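Local coordinates for protein UDP-galactopyranose mutase (Deinococcus radiodurans, PDB 3HDQ) that binds FAD and UDP-galactopyranose and, as a member of the UDP-galactopyranose mutase family, probably interconverts the pyranose and furanose forms of the sugar nucleotide, at residues Ala37-Ser42 and His220-Met225; Glu96-Phe101 and Gln375-Ala380. All coordinates share one frame; numbering follows the deposited sequence.

Contact 1: residues Ala37-Ser42 and His220-Met225; sequences AGFAGS and HGYTRM. With FAD (flavin-adenine dinucleotide), chain L.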
ATOM      1  N   ALA A  37     -10.258  -9.682  -3.974  1.00 22.63           N
ATOM      2  CA  ALA A  37     -10.396  -8.226  -3.960  1.00 23.87           C
ATOM      3  C   ALA A  37      -9.943  -7.564  -5.274  1.00 25.52           C
ATOM      4  O   ALA A  37      -9.448  -6.431  -5.277  1.00 23.33           O
ATOM      5  CB  ALA A  37      -9.646  -7.635  -2.783  1.00 20.34           C
ATOM      6  N   GLY A  38     -10.094  -8.281  -6.381  1.00 21.78           N
ATOM      7  CA  GLY A  38      -9.869  -7.698  -7.692  1.00 20.95           C
ATOM      8  C   GLY A  38     -11.066  -6.857  -8.085  1.00 23.45           C
ATOM      9  O   GLY A  38     -11.870  -6.482  -7.229  1.00 27.07           O
ATOM     10  N   PHE A  39     -11.206  -6.556  -9.369  1.00 18.63           N
ATOM     11  CA  PHE A  39     -12.357  -5.788  -9.798  1.00 24.87           C
ATOM     12  C   PHE A  39     -13.665  -6.467  -9.423  1.00 22.92           C
ATOM     13  O   PHE A  39     -14.595  -5.806  -8.978  1.00 25.71           O
ATOM     14  CB  PHE A  39     -12.311  -5.509 -11.301  1.00 27.11           C
ATOM     15  CG  PHE A  39     -11.508  -4.306 -11.651  1.00 26.32           C
ATOM     16  CD1 PHE A  39     -10.195  -4.436 -12.064  1.00 21.92           C
ATOM     17  CD2 PHE A  39     -12.057  -3.036 -11.534  1.00 24.92           C
ATOM     18  CE1 PHE A  39      -9.441  -3.324 -12.375  1.00 23.38           C
ATOM     19  CE2 PHE A  39     -11.309  -1.916 -11.838  1.00 25.13           C
ATOM     20  CZ  PHE A  39      -9.995  -2.061 -12.258  1.00 24.20           C
ATOM     21  N   ALA A  40     -13.734  -7.784  -9.598  1.00 23.22           N
ATOM     22  CA  ALA A  40     -14.981  -8.510  -9.352  1.00 24.53           C
ATOM     23  C   ALA A  40     -15.445  -8.358  -7.910  1.00 23.51           C
ATOM     24  O   ALA A  40     -16.570  -7.920  -7.647  1.00 24.12           O
ATOM     25  CB  ALA A  40     -14.824  -9.986  -9.710  1.00 24.07           C
ATOM     26  N   GLY A  41     -14.584  -8.729  -6.971  1.00 19.64           N
ATOM     27  CA  GLY A  41     -14.948  -8.638  -5.569  1.00 22.06           C
ATOM     28  C   GLY A  41     -15.186  -7.220  -5.069  1.00 20.66           C
ATOM     29  O   GLY A  41     -16.139  -6.963  -4.328  1.00 23.19           O
ATOM     30  N   SER A  42     -14.315  -6.297  -5.469  1.00 20.74           N
ATOM     31  CA  SER A  42     -14.330  -4.938  -4.934  1.00 23.03           C
ATOM     32  C   SER A  42     -15.539  -4.142  -5.400  1.00 19.60           C
ATOM     33  O   SER A  42     -16.071  -3.342  -4.652  1.00 19.25           O
ATOM     34  CB  SER A  42     -13.048  -4.199  -5.313  1.00 22.04           C
ATOM     35  OG  SER A  42     -11.926  -4.861  -4.781  1.00 23.46           O
ATOM     36  N   HIS A 220      -3.739   8.340 -10.088  1.00 21.94           N
ATOM     37  CA  HIS A 220      -2.721   7.928  -9.124  1.00 20.46           C
ATOM     38  C   HIS A 220      -2.586   6.419  -8.999  1.00 22.15           C
ATOM     39  O   HIS A 220      -2.105   5.904  -7.983  1.00 20.27           O
ATOM     40  CB  HIS A 220      -2.986   8.577  -7.773  1.00 24.22           C
ATOM     41  CG  HIS A 220      -3.189  10.058  -7.862  1.00 27.51           C
ATOM     42  ND1 HIS A 220      -2.203  10.921  -8.288  1.00 29.34           N
ATOM     43  CD2 HIS A 220      -4.271  10.827  -7.591  1.00 22.78           C
ATOM     44  CE1 HIS A 220      -2.668  12.158  -8.278  1.00 22.82           C
ATOM     45  NE2 HIS A 220      -3.916  12.125  -7.849  1.00 23.61           N
ATOM     46  N   GLY A 221      -3.013   5.715 -10.044  1.00 21.09           N
ATOM     47  CA  GLY A 221      -2.884   4.275 -10.102  1.00 19.93           C
ATOM     48  C   GLY A 221      -4.110   3.527  -9.607  1.00 23.77           C
ATOM     49  O   GLY A 221      -4.999   4.100  -8.979  1.00 23.63           O
ATOM     50  N   TYR A 222      -4.150   2.235  -9.900  1.00 21.91           N
ATOM     51  CA  TYR A 222      -5.263   1.374  -9.523  1.00 22.34           C
ATOM     52  C   TYR A 222      -5.435   1.230  -8.016  1.00 19.67           C
ATOM     53  O   TYR A 222      -6.547   1.271  -7.503  1.00 21.12           O
ATOM     54  CB  TYR A 222      -5.062  -0.019 -10.142  1.00 26.18           C
ATOM     55  CG  TYR A 222      -5.164  -0.014 -11.650  1.00 24.19           C
ATOM     56  CD1 TYR A 222      -4.026   0.008 -12.446  1.00 21.47           C
ATOM     57  CD2 TYR A 222      -6.403  -0.002 -12.273  1.00 21.85           C
ATOM     58  CE1 TYR A 222      -4.128   0.023 -13.824  1.00 24.80           C
ATOM     59  CE2 TYR A 222      -6.516   0.018 -13.643  1.00 24.50           C
ATOM     60  CZ  TYR A 222      -5.378   0.033 -14.418  1.00 26.37           C
ATOM     61  OH  TYR A 222      -5.501   0.054 -15.790  1.00 26.22           O
ATOM     62  N   THR A 223      -4.333   1.054  -7.307  1.00 21.07           N
ATOM     63  CA  THR A 223      -4.410   0.756  -5.884  1.00 22.35           C
ATOM     64  C   THR A 223      -5.128   1.858  -5.110  1.00 22.32           C
ATOM     65  O   THR A 223      -6.031   1.578  -4.305  1.00 22.37           O
ATOM     66  CB  THR A 223      -3.021   0.440  -5.303  1.00 24.68           C
ATOM     67  OG1 THR A 223      -2.551  -0.767  -5.902  1.00 23.29           O
ATOM     68  CG2 THR A 223      -3.077   0.263  -3.785  1.00 22.57           C
ATOM     69  N   ARG A 224      -4.743   3.102  -5.373  1.00 19.81           N
ATOM     70  CA  ARG A 224      -5.455   4.253  -4.834  1.00 23.01           C
ATOM     71  C   ARG A 224      -6.960   4.188  -5.136  1.00 24.43           C
ATOM     72  O   ARG A 224      -7.780   4.444  -4.263  1.00 25.38           O
ATOM     73  CB  ARG A 224      -4.844   5.552  -5.369  1.00 24.89           C
ATOM     74  CG  ARG A 224      -3.444   5.808  -4.819  1.00 24.56           C
ATOM     75  CD  ARG A 224      -3.518   6.379  -3.418  1.00 27.57           C
ATOM     76  NE  ARG A 224      -4.268   7.634  -3.451  1.00 38.32           N
ATOM     77  CZ  ARG A 224      -3.738   8.807  -3.793  1.00 34.47           C
ATOM     78  NH1 ARG A 224      -2.448   8.892  -4.115  1.00 27.56           N
ATOM     79  NH2 ARG A 224      -4.497   9.897  -3.809  1.00 30.73           N
ATOM     80  N   MET A 225      -7.311   3.833  -6.372  1.00 23.17           N
ATOM     81  CA  MET A 225      -8.710   3.720  -6.781  1.00 23.26           C
ATOM     82  C   MET A 225      -9.417   2.623  -5.971  1.00 25.61           C
ATOM     83  O   MET A 225     -10.487   2.846  -5.397  1.00 22.22           O
ATOM     84  CB  MET A 225      -8.807   3.416  -8.288  1.00 20.26           C
ATOM     85  CG  MET A 225     -10.232   3.212  -8.806  1.00 22.62           C
ATOM     86  SD  MET A 225     -10.274   2.491 -10.456  1.00 27.71           S
ATOM     87  CE  MET A 225      -9.914   0.784 -10.060  1.00 24.14           C
TER
HETATM   88  PA  FAD L 450      -8.588 -11.129 -10.277  1.00 29.25           P
HETATM   89  O1A FAD L 450      -7.836  -9.941 -10.425  1.00 29.34           O
HETATM   90  O2A FAD L 450      -7.818 -12.222 -10.704  1.00 34.04           O
HETATM   91  O5B FAD L 450      -8.911 -11.253  -8.769  1.00 32.32           O
HETATM   92  C5B FAD L 450      -9.411 -12.383  -8.162  1.00 23.01           C
HETATM   93  C4B FAD L 450      -8.829 -12.436  -6.787  1.00 28.61           C
HETATM   94  O4B FAD L 450      -9.302 -13.545  -6.113  1.00 28.89           O
HETATM   95  C3B FAD L 450      -7.333 -12.615  -6.887  1.00 29.11           C
HETATM   96  O3B FAD L 450      -6.625 -11.540  -6.366  1.00 28.51           O
HETATM   97  C2B FAD L 450      -7.055 -13.847  -6.094  1.00 31.51           C
HETATM   98  O2B FAD L 450      -5.943 -13.650  -5.310  1.00 32.88           O
HETATM   99  C1B FAD L 450      -8.308 -14.022  -5.288  1.00 27.65           C
HETATM  100  N9A FAD L 450      -8.492 -15.410  -4.876  1.00 33.02           N
HETATM  101  C8A FAD L 450      -8.535 -16.511  -5.634  1.00 35.17           C
HETATM  102  N7A FAD L 450      -8.705 -17.566  -4.878  1.00 33.20           N
HETATM  103  C5A FAD L 450      -8.772 -17.168  -3.618  1.00 36.02           C
HETATM  104  C6A FAD L 450      -8.935 -17.826  -2.419  1.00 32.29           C
HETATM  105  N6A FAD L 450      -9.227 -19.081  -2.391  1.00 35.26           N
HETATM  106  N1A FAD L 450      -8.963 -17.137  -1.260  1.00 36.68           N
HETATM  107  C2A FAD L 450      -8.813 -15.797  -1.271  1.00 31.95           C
HETATM  108  N3A FAD L 450      -8.653 -15.153  -2.446  1.00 28.63           N
HETATM  109  C4A FAD L 450      -8.621 -15.816  -3.599  1.00 33.59           C
HETATM  110  N1  FAD L 450      -7.450  -5.863 -18.700  1.00 28.21           N
HETATM  111  C2  FAD L 450      -7.660  -4.705 -19.335  1.00 27.59           C
HETATM  112  O2  FAD L 450      -8.748  -4.217 -19.396  1.00 26.62           O
HETATM  113  N3  FAD L 450      -6.613  -4.094 -19.899  1.00 31.22           N
HETATM  114  C4  FAD L 450      -5.374  -4.637 -19.823  1.00 32.08           C
HETATM  115  O4  FAD L 450      -4.438  -4.106 -20.318  1.00 28.01           O
HETATM  116  C4X FAD L 450      -5.191  -5.811 -19.191  1.00 28.82           C
HETATM  117  N5  FAD L 450      -3.956  -6.349 -19.137  1.00 30.04           N
HETATM  118  C5X FAD L 450      -3.772  -7.523 -18.500  1.00 32.63           C
HETATM  119  C6  FAD L 450      -2.508  -8.056 -18.439  1.00 29.98           C
HETATM  120  C7  FAD L 450      -2.307  -9.244 -17.794  1.00 30.78           C
HETATM  121  C7M FAD L 450      -0.959  -9.833 -17.726  1.00 25.16           C
HETATM  122  C8  FAD L 450      -3.354  -9.889 -17.202  1.00 29.00           C
HETATM  123  C8M FAD L 450      -3.084 -11.179 -16.524  1.00 28.45           C
HETATM  124  C9  FAD L 450      -4.622  -9.347 -17.258  1.00 29.23           C
HETATM  125  C9A FAD L 450      -4.843  -8.162 -17.913  1.00 28.48           C
HETATM  126  N10 FAD L 450      -6.088  -7.604 -17.972  1.00 30.45           N
HETATM  127  C10 FAD L 450      -6.244  -6.432 -18.621  1.00 27.35           C
HETATM  128  C1' FAD L 450      -7.287  -8.312 -17.458  1.00 31.02           C
HETATM  129  C2' FAD L 450      -7.584  -8.020 -16.006  1.00 31.73           C
HETATM  130  O2' FAD L 450      -6.495  -8.483 -15.291  1.00 37.30           O
HETATM  131  C3' FAD L 450      -8.829  -8.733 -15.489  1.00 40.22           C
HETATM  132  O3' FAD L 450      -9.993  -8.347 -16.074  1.00 51.24           O
HETATM  133  C4' FAD L 450      -9.139  -8.300 -14.103  1.00 35.77           C
HETATM  134  O4' FAD L 450      -7.903  -7.964 -13.553  1.00 27.59           O
HETATM  135  C5' FAD L 450      -9.826  -9.437 -13.407  1.00 36.74           C
HETATM  136  O5' FAD L 450     -10.560  -9.090 -12.292  1.00 32.02           O
HETATM  137  P   FAD L 450     -11.080 -10.219 -11.363  1.00 27.55           P
HETATM  138  O1P FAD L 450     -11.581  -9.647 -10.176  1.00 26.34           O
HETATM  139  O2P FAD L 450     -12.129 -10.868 -12.052  1.00 27.04           O
HETATM  140  O3P FAD L 450      -9.909 -11.217 -11.106  1.00 28.59           O
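The ring of F39 meets two side chains of helix 222-229. Its far end carries the contact: CE2 of F39 lies 3.5 Å from the methyl CE of M225, and CZ of F39 is 4.1 Å from CD2 of Y222. Y222 CD2 comes in at the edge of the F39 ring, near its plane, and the two aromatic side chains cross at about a right angle. M225 gets its methyl there by a chain extended with CG anti to the backbone N (chi1 177°), then bent at chi3 (77°), which turns CE in to the phenylalanine. The contact is small, about 95 Å² in all, and wholly apolar, but every touching residue is buried.

Behind the ring, the backbone of 37-42 holds the cofactor. The amide N of A40 donates a nearly straight hydrogen bond of 2.9 Å to the FAD phosphate oxygen O1P (164°), and the N of F39 lies 3.2 Å from the same oxygen. This is the glycine-rich strand-turn-helix of a Rossmann-type dinucleotide fold, consistent with a GxGxxG pattern that includes G38 and G41. The start of helix 39-50 thus faces the pyrophosphate, and the helix dipole would probably favour the negative charge. A CB on G38, at the N-cap, would collide with FAD O5B, which suits a glycine here.

Around the F39 ring, F226 stands edge-to-face and M373, V376 and V377 of helix 373-388 pack on it. Farther out, the hydroxyl of Y222 is hydrogen-bonded to the carbonyl O of H85, an FAD-binding residue, while D70 OD1 bonds the Y222 backbone N. On the outer side of helix 222-229, R224 forms a salt bridge with D74 of the second subunit.

Contact 2: residues Glu96-Phe101 and Gln375-Ala380; sequences EYLSRF and QVVAQA. With FAD (flavin-adenine dinucleotide), chain L.
V377 meets Y97 and L98 through its two methyl branches, in a purely apolar contact of about 103 Å². With CG1 anti to the backbone N (chi1 173°), V377 sends that branch to the tyrosine, 4.0 Å from Y97 CD2, while its CG2 lies 4.2 Å from L98 CD2. The valine and tyrosine side chains cross obliquely. L98, with chi1 off the staggered positions at -104°, brings its CD2 to the CG2 branch.

Aromatic packing steadies the tyrosine from its own segment: CE1 of F101 sits 3.6 Å above one face of the Y97 ring, off its centre. At its polar end, the Y97 hydroxyl is hydrogen-bonded to E46 OE1 of helix 39-50, and the other carboxylate oxygen of E46 forms a salt bridge with R100.

Towards the cofactor the contacts are van der Waals. V376, part of the FAD pocket, has CG1 3.7 Å from the FAD phosphate oxygen O2P and CG2 3.8 Å from the ribityl oxygen O3'. Replacing this valine by an alanine takes away both branches and would probably open a gap beside O2P and O3', leaving the cofactor there less closely confined.

Helix 373-388 therefore has FAD against V376 and helix 92-99 against V377, which also packs on the FAD-binding F39, so the helix pair backs the cofactor site. Helix 39-50 packs against both, V43 touching Y97 and A380, and M225 of helix 222-229 packs on L98 and F101.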
ATOM      1  N   GLU A  96     -18.121   5.972 -15.948  1.00 25.88           N
ATOM      2  CA  GLU A  96     -18.608   6.886 -14.919  1.00 29.22           C
ATOM      3  C   GLU A  96     -18.573   6.273 -13.509  1.00 28.68           C
ATOM      4  O   GLU A  96     -18.216   6.940 -12.542  1.00 30.10           O
ATOM      5  CB  GLU A  96     -19.990   7.445 -15.287  1.00 32.17           C
ATOM      6  CG  GLU A  96     -19.916   8.331 -16.546  1.00 36.07           C
ATOM      7  CD  GLU A  96     -21.167   9.145 -16.812  1.00 38.81           C
ATOM      8  OE1 GLU A  96     -22.277   8.690 -16.461  1.00 42.89           O
ATOM      9  OE2 GLU A  96     -21.030  10.243 -17.388  1.00 41.75           O
ATOM     10  N   TYR A  97     -18.914   4.997 -13.397  1.00 26.08           N
ATOM     11  CA  TYR A  97     -18.850   4.318 -12.114  1.00 26.16           C
ATOM     12  C   TYR A  97     -17.450   4.431 -11.501  1.00 26.60           C
ATOM     13  O   TYR A  97     -17.282   4.902 -10.377  1.00 23.95           O
ATOM     14  CB  TYR A  97     -19.252   2.859 -12.269  1.00 27.56           C
ATOM     15  CG  TYR A  97     -18.980   2.058 -11.035  1.00 29.39           C
ATOM     16  CD1 TYR A  97     -19.840   2.117  -9.950  1.00 25.68           C
ATOM     17  CD2 TYR A  97     -17.850   1.260 -10.943  1.00 25.17           C
ATOM     18  CE1 TYR A  97     -19.587   1.404  -8.810  1.00 25.96           C
ATOM     19  CE2 TYR A  97     -17.590   0.542  -9.810  1.00 27.47           C
ATOM     20  CZ  TYR A  97     -18.463   0.615  -8.739  1.00 25.64           C
ATOM     21  OH  TYR A  97     -18.203  -0.105  -7.592  1.00 23.50           O
ATOM     22  N   LEU A  98     -16.448   4.024 -12.266  1.00 26.19           N
ATOM     23  CA  LEU A  98     -15.061   4.106 -11.830  1.00 25.15           C
ATOM     24  C   LEU A  98     -14.620   5.539 -11.516  1.00 26.63           C
ATOM     25  O   LEU A  98     -13.748   5.753 -10.676  1.00 29.29           O
ATOM     26  CB  LEU A  98     -14.150   3.497 -12.893  1.00 21.01           C
ATOM     27  CG  LEU A  98     -13.576   2.108 -12.626  1.00 28.33           C
ATOM     28  CD1 LEU A  98     -14.370   1.334 -11.585  1.00 22.12           C
ATOM     29  CD2 LEU A  98     -13.443   1.330 -13.924  1.00 20.71           C
ATOM     30  N   SER A  99     -15.223   6.511 -12.194  1.00 26.17           N
ATOM     31  CA  SER A  99     -14.881   7.916 -12.002  1.00 28.86           C
ATOM     32  C   SER A  99     -15.254   8.389 -10.606  1.00 32.18           C
ATOM     33  O   SER A  99     -14.749   9.413 -10.138  1.00 27.00           O
ATOM     34  CB  SER A  99     -15.571   8.795 -13.056  1.00 25.54           C
ATOM     35  OG  SER A  99     -14.911   8.681 -14.311  1.00 27.90           O
ATOM     36  N   ARG A 100     -16.143   7.646  -9.948  1.00 24.96           N
ATOM     37  CA  ARG A 100     -16.470   7.934  -8.555  1.00 27.58           C
ATOM     38  C   ARG A 100     -15.252   7.718  -7.643  1.00 26.86           C
ATOM     39  O   ARG A 100     -15.195   8.266  -6.549  1.00 24.70           O
ATOM     40  CB  ARG A 100     -17.645   7.070  -8.066  1.00 27.74           C
ATOM     41  CG  ARG A 100     -18.907   7.087  -8.954  1.00 30.12           C
ATOM     42  CD  ARG A 100     -19.987   6.180  -8.347  1.00 31.29           C
ATOM     43  NE  ARG A 100     -20.129   6.452  -6.914  1.00 42.28           N
ATOM     44  CZ  ARG A 100     -20.399   5.538  -5.983  1.00 39.22           C
ATOM     45  NH1 ARG A 100     -20.564   4.265  -6.310  1.00 37.43           N
ATOM     46  NH2 ARG A 100     -20.494   5.899  -4.711  1.00 39.36           N
ATOM     47  N   PHE A 101     -14.276   6.933  -8.100  1.00 23.95           N
ATOM     48  CA  PHE A 101     -13.181   6.492  -7.233  1.00 24.45           C
ATOM     49  C   PHE A 101     -11.777   6.935  -7.662  1.00 27.54           C
ATOM     50  O   PHE A 101     -10.788   6.599  -7.013  1.00 24.88           O
ATOM     51  CB  PHE A 101     -13.242   4.970  -7.073  1.00 24.84           C
ATOM     52  CG  PHE A 101     -14.620   4.466  -6.738  1.00 26.09           C
ATOM     53  CD1 PHE A 101     -15.424   3.900  -7.715  1.00 21.91           C
ATOM     54  CD2 PHE A 101     -15.126   4.608  -5.452  1.00 21.79           C
ATOM     55  CE1 PHE A 101     -16.704   3.463  -7.413  1.00 25.21           C
ATOM     56  CE2 PHE A 101     -16.406   4.169  -5.139  1.00 27.77           C
ATOM     57  CZ  PHE A 101     -17.198   3.593  -6.116  1.00 25.82           C
ATOM     58  N   GLN A 375     -15.076  -5.073 -18.687  1.00 25.51           N
ATOM     59  CA  GLN A 375     -16.080  -6.140 -18.798  1.00 25.90           C
ATOM     60  C   GLN A 375     -16.329  -6.805 -17.459  1.00 25.52           C
ATOM     61  O   GLN A 375     -17.462  -7.163 -17.143  1.00 28.13           O
ATOM     62  CB  GLN A 375     -15.640  -7.209 -19.806  1.00 26.16           C
ATOM     63  CG  GLN A 375     -15.519  -6.707 -21.234  1.00 25.88           C
ATOM     64  CD  GLN A 375     -14.913  -7.747 -22.155  1.00 32.51           C
ATOM     65  OE1 GLN A 375     -13.735  -8.102 -22.031  1.00 29.28           O
ATOM     66  NE2 GLN A 375     -15.713  -8.241 -23.088  1.00 30.78           N
ATOM     67  N   VAL A 376     -15.275  -6.986 -16.668  1.00 24.81           N
ATOM     68  CA  VAL A 376     -15.480  -7.506 -15.320  1.00 25.14           C
ATOM     69  C   VAL A 376     -16.287  -6.518 -14.473  1.00 25.85           C
ATOM     70  O   VAL A 376     -17.217  -6.926 -13.783  1.00 26.98           O
ATOM     71  CB  VAL A 376     -14.178  -7.929 -14.615  1.00 25.41           C
ATOM     72  CG1 VAL A 376     -14.449  -8.255 -13.143  1.00 19.06           C
ATOM     73  CG2 VAL A 376     -13.583  -9.149 -15.322  1.00 22.26           C
ATOM     74  N   VAL A 377     -15.960  -5.229 -14.540  1.00 22.63           N
ATOM     75  CA  VAL A 377     -16.760  -4.239 -13.826  1.00 23.58           C
ATOM     76  C   VAL A 377     -18.241  -4.341 -14.243  1.00 24.93           C
ATOM     77  O   VAL A 377     -19.136  -4.388 -13.399  1.00 25.29           O
ATOM     78  CB  VAL A 377     -16.236  -2.796 -14.012  1.00 25.22           C
ATOM     79  CG1 VAL A 377     -17.205  -1.806 -13.404  1.00 23.19           C
ATOM     80  CG2 VAL A 377     -14.853  -2.626 -13.374  1.00 20.84           C
ATOM     81  N   ALA A 378     -18.494  -4.408 -15.543  1.00 25.42           N
ATOM     82  CA  ALA A 378     -19.865  -4.500 -16.049  1.00 29.27           C
ATOM     83  C   ALA A 378     -20.544  -5.766 -15.547  1.00 24.90           C
ATOM     84  O   ALA A 378     -21.724  -5.748 -15.211  1.00 24.94           O
ATOM     85  CB  ALA A 378     -19.889  -4.455 -17.592  1.00 21.18           C
ATOM     86  N   GLN A 379     -19.793  -6.865 -15.511  1.00 24.47           N
ATOM     87  CA  GLN A 379     -20.323  -8.122 -14.981  1.00 29.72           C
ATOM     88  C   GLN A 379     -20.724  -7.962 -13.513  1.00 29.37           C
ATOM     89  O   GLN A 379     -21.807  -8.389 -13.102  1.00 29.20           O
ATOM     90  CB  GLN A 379     -19.310  -9.270 -15.134  1.00 28.20           C
ATOM     91  CG  GLN A 379     -19.923 -10.663 -14.946  1.00 27.36           C
ATOM     92  CD  GLN A 379     -18.882 -11.780 -14.849  1.00 36.89           C
ATOM     93  OE1 GLN A 379     -17.831 -11.619 -14.220  1.00 38.02           O
ATOM     94  NE2 GLN A 379     -19.182 -12.926 -15.468  1.00 34.23           N
ATOM     95  N   ALA A 380     -19.844  -7.349 -12.730  1.00 26.96           N
ATOM     96  CA  ALA A 380     -20.083  -7.168 -11.299  1.00 24.22           C
ATOM     97  C   ALA A 380     -21.298  -6.269 -11.020  1.00 27.23           C
ATOM     98  O   ALA A 380     -22.098  -6.560 -10.130  1.00 25.01           O
ATOM     99  CB  ALA A 380     -18.819  -6.626 -10.611  1.00 22.52           C
TER
HETATM  100  PA  FAD L 450      -8.588 -11.129 -10.277  1.00 29.25           P
HETATM  101  O1A FAD L 450      -7.836  -9.941 -10.425  1.00 29.34           O
HETATM  102  O2A FAD L 450      -7.818 -12.222 -10.704  1.00 34.04           O
HETATM  103  O5B FAD L 450      -8.911 -11.253  -8.769  1.00 32.32           O
HETATM  104  C5B FAD L 450      -9.411 -12.383  -8.162  1.00 23.01           C
HETATM  105  C4B FAD L 450      -8.829 -12.436  -6.787  1.00 28.61           C
HETATM  106  O4B FAD L 450      -9.302 -13.545  -6.113  1.00 28.89           O
HETATM  107  C3B FAD L 450      -7.333 -12.615  -6.887  1.00 29.11           C
HETATM  108  O3B FAD L 450      -6.625 -11.540  -6.366  1.00 28.51           O
HETATM  109  C2B FAD L 450      -7.055 -13.847  -6.094  1.00 31.51           C
HETATM  110  O2B FAD L 450      -5.943 -13.650  -5.310  1.00 32.88           O
HETATM  111  C1B FAD L 450      -8.308 -14.022  -5.288  1.00 27.65           C
HETATM  112  N9A FAD L 450      -8.492 -15.410  -4.876  1.00 33.02           N
HETATM  113  C8A FAD L 450      -8.535 -16.511  -5.634  1.00 35.17           C
HETATM  114  N7A FAD L 450      -8.705 -17.566  -4.878  1.00 33.20           N
HETATM  115  C5A FAD L 450      -8.772 -17.168  -3.618  1.00 36.02           C
HETATM  116  C6A FAD L 450      -8.935 -17.826  -2.419  1.00 32.29           C
HETATM  117  N6A FAD L 450      -9.227 -19.081  -2.391  1.00 35.26           N
HETATM  118  N1A FAD L 450      -8.963 -17.137  -1.260  1.00 36.68           N
HETATM  119  C2A FAD L 450      -8.813 -15.797  -1.271  1.00 31.95           C
HETATM  120  N3A FAD L 450      -8.653 -15.153  -2.446  1.00 28.63           N
HETATM  121  C4A FAD L 450      -8.621 -15.816  -3.599  1.00 33.59           C
HETATM  122  N1  FAD L 450      -7.450  -5.863 -18.700  1.00 28.21           N
HETATM  123  C2  FAD L 450      -7.660  -4.705 -19.335  1.00 27.59           C
HETATM  124  O2  FAD L 450      -8.748  -4.217 -19.396  1.00 26.62           O
HETATM  125  N3  FAD L 450      -6.613  -4.094 -19.899  1.00 31.22           N
HETATM  126  C4  FAD L 450      -5.374  -4.637 -19.823  1.00 32.08           C
HETATM  127  O4  FAD L 450      -4.438  -4.106 -20.318  1.00 28.01           O
HETATM  128  C4X FAD L 450      -5.191  -5.811 -19.191  1.00 28.82           C
HETATM  129  N5  FAD L 450      -3.956  -6.349 -19.137  1.00 30.04           N
HETATM  130  C5X FAD L 450      -3.772  -7.523 -18.500  1.00 32.63           C
HETATM  131  C6  FAD L 450      -2.508  -8.056 -18.439  1.00 29.98           C
HETATM  132  C7  FAD L 450      -2.307  -9.244 -17.794  1.00 30.78           C
HETATM  133  C7M FAD L 450      -0.959  -9.833 -17.726  1.00 25.16           C
HETATM  134  C8  FAD L 450      -3.354  -9.889 -17.202  1.00 29.00           C
HETATM  135  C8M FAD L 450      -3.084 -11.179 -16.524  1.00 28.45           C
HETATM  136  C9  FAD L 450      -4.622  -9.347 -17.258  1.00 29.23           C
HETATM  137  C9A FAD L 450      -4.843  -8.162 -17.913  1.00 28.48           C
HETATM  138  N10 FAD L 450      -6.088  -7.604 -17.972  1.00 30.45           N
HETATM  139  C10 FAD L 450      -6.244  -6.432 -18.621  1.00 27.35           C
HETATM  140  C1' FAD L 450      -7.287  -8.312 -17.458  1.00 31.02           C
HETATM  141  C2' FAD L 450      -7.584  -8.020 -16.006  1.00 31.73           C
HETATM  142  O2' FAD L 450      -6.495  -8.483 -15.291  1.00 37.30           O
HETATM  143  C3' FAD L 450      -8.829  -8.733 -15.489  1.00 40.22           C
HETATM  144  O3' FAD L 450      -9.993  -8.347 -16.074  1.00 51.24           O
HETATM  145  C4' FAD L 450      -9.139  -8.300 -14.103  1.00 35.77           C
HETATM  146  O4' FAD L 450      -7.903  -7.964 -13.553  1.00 27.59           O
HETATM  147  C5' FAD L 450      -9.826  -9.437 -13.407  1.00 36.74           C
HETATM  148  O5' FAD L 450     -10.560  -9.090 -12.292  1.00 32.02           O
HETATM  149  P   FAD L 450     -11.080 -10.219 -11.363  1.00 27.55           P
HETATM  150  O1P FAD L 450     -11.581  -9.647 -10.176  1.00 26.34           O
HETATM  151  O2P FAD L 450     -12.129 -10.868 -12.052  1.00 27.04           O
HETATM  152  O3P FAD L 450      -9.909 -11.217 -11.106  1.00 28.59           O

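In the fold
The centres of contacts 1 and 2 lie about 10 Å apart, on the same side of the chain's centre, and both touch FAD. Their segments alternate in sequence: 37-42, 96-101, 220-225, 375-380, so each contact joins an early helix to a much later one. They meet directly where F39 CD2 lies 3.4 Å from V377 CG2. Helix 39-50, which follows strand 30-35 at the middle of the five-stranded parallel sheet, lies among helices 92-99, 222-229 and 373-388. Distant parts of the chain are thereby gathered into one buried cluster, in which 37-42 and V376 lie at the FAD pyrophosphate, next to a sheet consistent with the Rossmann type.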